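Local coordinates for protein glucosamine--fructose-6-phosphate aminotransferase [isomerizing] (Francisella tularensis subsp. tularensis, PDB 3TBF) that probably makes glucosamine 6-phosphate from fructose 6-phosphate and glutamine, this C-terminal part comprising two sugar isomerase (SIS) domains, at residues Phe309-Val314 against Glu327-His332. Sequence-based numbering, arbitrary orientation. Where two conformers were deposited one is given.
Sequences FVDKAV and ELDAGH
Asp311 sets CG anti to its backbone N (chi1 -177°), on the side of Ala330, and chi2 (-73°) then turns OD2 onto the Ala330 amide, while Lys312 places CG anti to its carbonyl carbon (chi1 -63°), beside Glu327. Both groups lie where the last two parallel strands of the second SIS domain's five-stranded sheet, 305-311 and the outermost 324-328, run out into loops, and Asp311 illustrates how a strand-end carboxylate can take up the next backbone N-H once the ladder stops. Parallel bridges join Val310 to Glu327 and Asp311 to Leu328. The ladder is closed by Leu328 N donating to Val310 O (3.0 Å) and Lys312 N to Leu328 O (2.9 Å).

Past that point the carboxylate of Asp311 takes over and divides its oxygens. Asp311 OD1 turns its anti lone pair to Ala313 N at 2.8 Å, making an Asx turn that holds the departing chain. Asp311 OD2 receives Ala330 N at 3.0 Å, from above the carboxylate plane, and the methyl of Ala330 also lies close to it.

At the outer edge Lys312 and Glu327 cross at about a right angle, Lys312 CG meeting Glu327 OE1 at 3.3 Å; the contact is made by the aliphatic chain and not by the ammonium. Across the sheet, Leu328 rests on Val339 and Phe309 on Pro343 and Leu344, all of helix 335-355. One water donates to both Asp311 OD2 and Gly331 O, 2.9 Å from each.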
# COMPACT_ATOMS: atom_id res chain seq x y z
N PHE A 309 -20.95 -8.56 -1.03
CA PHE A 309 -21.81 -7.50 -0.69
C PHE A 309 -21.92 -6.60 -1.88
O PHE A 309 -20.96 -6.00 -2.35
CB PHE A 309 -21.24 -6.75 0.49
CG PHE A 309 -21.12 -7.58 1.72
CD1 PHE A 309 -22.24 -7.98 2.42
CD2 PHE A 309 -19.90 -7.95 2.18
CE1 PHE A 309 -22.13 -8.76 3.56
CE2 PHE A 309 -19.80 -8.72 3.33
CZ PHE A 309 -20.94 -9.12 4.00
N VAL A 310 -23.12 -6.46 -2.35
CA VAL A 310 -23.38 -6.06 -3.71
C VAL A 310 -24.45 -5.00 -3.67
O VAL A 310 -25.31 -5.07 -2.85
CB VAL A 310 -23.87 -7.35 -4.43
CG1 VAL A 310 -25.00 -7.09 -5.44
CG2 VAL A 310 -22.68 -8.17 -4.95
N ASP A 311 -24.38 -4.00 -4.53
CA ASP A 311 -25.43 -2.99 -4.62
C ASP A 311 -26.60 -3.62 -5.38
O ASP A 311 -26.36 -4.37 -6.34
CB ASP A 311 -24.96 -1.74 -5.36
CG ASP A 311 -26.02 -0.63 -5.40
OD1 ASP A 311 -27.03 -0.74 -6.14
OD2 ASP A 311 -25.86 0.37 -4.67
N LYS A 312 -27.82 -3.32 -4.94
CA LYS A 312 -29.04 -3.94 -5.51
C LYS A 312 -29.11 -3.77 -7.03
O LYS A 312 -29.50 -4.69 -7.72
CB LYS A 312 -30.32 -3.37 -4.89
CG LYS A 312 -30.49 -3.62 -3.34
CD LYS A 312 -31.79 -3.00 -2.81
CE LYS A 312 -32.55 -3.88 -1.78
NZ LYS A 312 -33.64 -3.06 -1.04
N ALA A 313 -28.68 -2.60 -7.52
CA ALA A 313 -28.66 -2.29 -8.95
C ALA A 313 -27.70 -3.14 -9.81
O ALA A 313 -27.69 -2.96 -11.02
CB ALA A 313 -28.36 -0.79 -9.17
N VAL A 314 -26.93 -4.04 -9.23
CA VAL A 314 -26.04 -4.88 -10.03
C VAL A 314 -26.27 -6.33 -9.71
O VAL A 314 -25.66 -7.17 -10.33
CB VAL A 314 -24.50 -4.52 -9.83
CG1 VAL A 314 -24.26 -3.02 -10.19
CG2 VAL A 314 -23.99 -4.89 -8.40
N GLU A 327 -27.35 -8.09 -0.61
CA GLU A 327 -27.51 -6.94 -1.46
C GLU A 327 -27.98 -5.76 -0.66
O GLU A 327 -28.65 -5.90 0.34
CB GLU A 327 -28.48 -7.25 -2.60
CG GLU A 327 -29.92 -7.28 -2.20
CD GLU A 327 -30.86 -7.51 -3.38
OE1 GLU A 327 -30.79 -6.75 -4.39
OE2 GLU A 327 -31.68 -8.46 -3.29
N LEU A 328 -27.64 -4.57 -1.11
CA LEU A 328 -28.04 -3.40 -0.41
C LEU A 328 -28.00 -2.20 -1.34
O LEU A 328 -27.32 -2.23 -2.33
CB LEU A 328 -27.10 -3.18 0.79
CG LEU A 328 -25.58 -2.95 0.62
CD1 LEU A 328 -25.04 -2.19 1.81
CD2 LEU A 328 -24.89 -4.26 0.52
N ASP A 329 -28.73 -1.15 -1.00
CA ASP A 329 -28.62 0.12 -1.70
C ASP A 329 -27.48 0.88 -1.09
O ASP A 329 -27.52 1.20 0.07
CB ASP A 329 -29.90 0.92 -1.57
CG ASP A 329 -29.90 2.18 -2.44
OD1 ASP A 329 -28.84 2.51 -3.07
OD2 ASP A 329 -30.99 2.82 -2.51
N ALA A 330 -26.45 1.18 -1.89
CA ALA A 330 -25.24 1.89 -1.42
C ALA A 330 -25.06 3.32 -1.97
O ALA A 330 -24.24 4.10 -1.45
CB ALA A 330 -24.01 1.07 -1.73
N GLY A 331 -25.80 3.68 -3.00
CA GLY A 331 -25.77 5.03 -3.49
C GLY A 331 -24.60 5.16 -4.43
O GLY A 331 -24.28 4.22 -5.11
N HIS A 332 -23.92 6.30 -4.41
CA HIS A 332 -22.89 6.60 -5.40
C HIS A 332 -21.49 6.80 -4.78
O HIS A 332 -21.14 6.16 -3.79
CB HIS A 332 -23.37 7.79 -6.27
CG HIS A 332 -24.69 7.53 -6.94
ND1 HIS A 332 -24.91 6.43 -7.75
CD2 HIS A 332 -25.85 8.22 -6.91
CE1 HIS A 332 -26.15 6.47 -8.19
NE2 HIS A 332 -26.75 7.54 -7.69
O HOH W 1 -22.69 1.24 -5.29
O HOH W 2 -26.27 2.57 -6.48
O HOH W 3 -31.71 -6.30 -6.95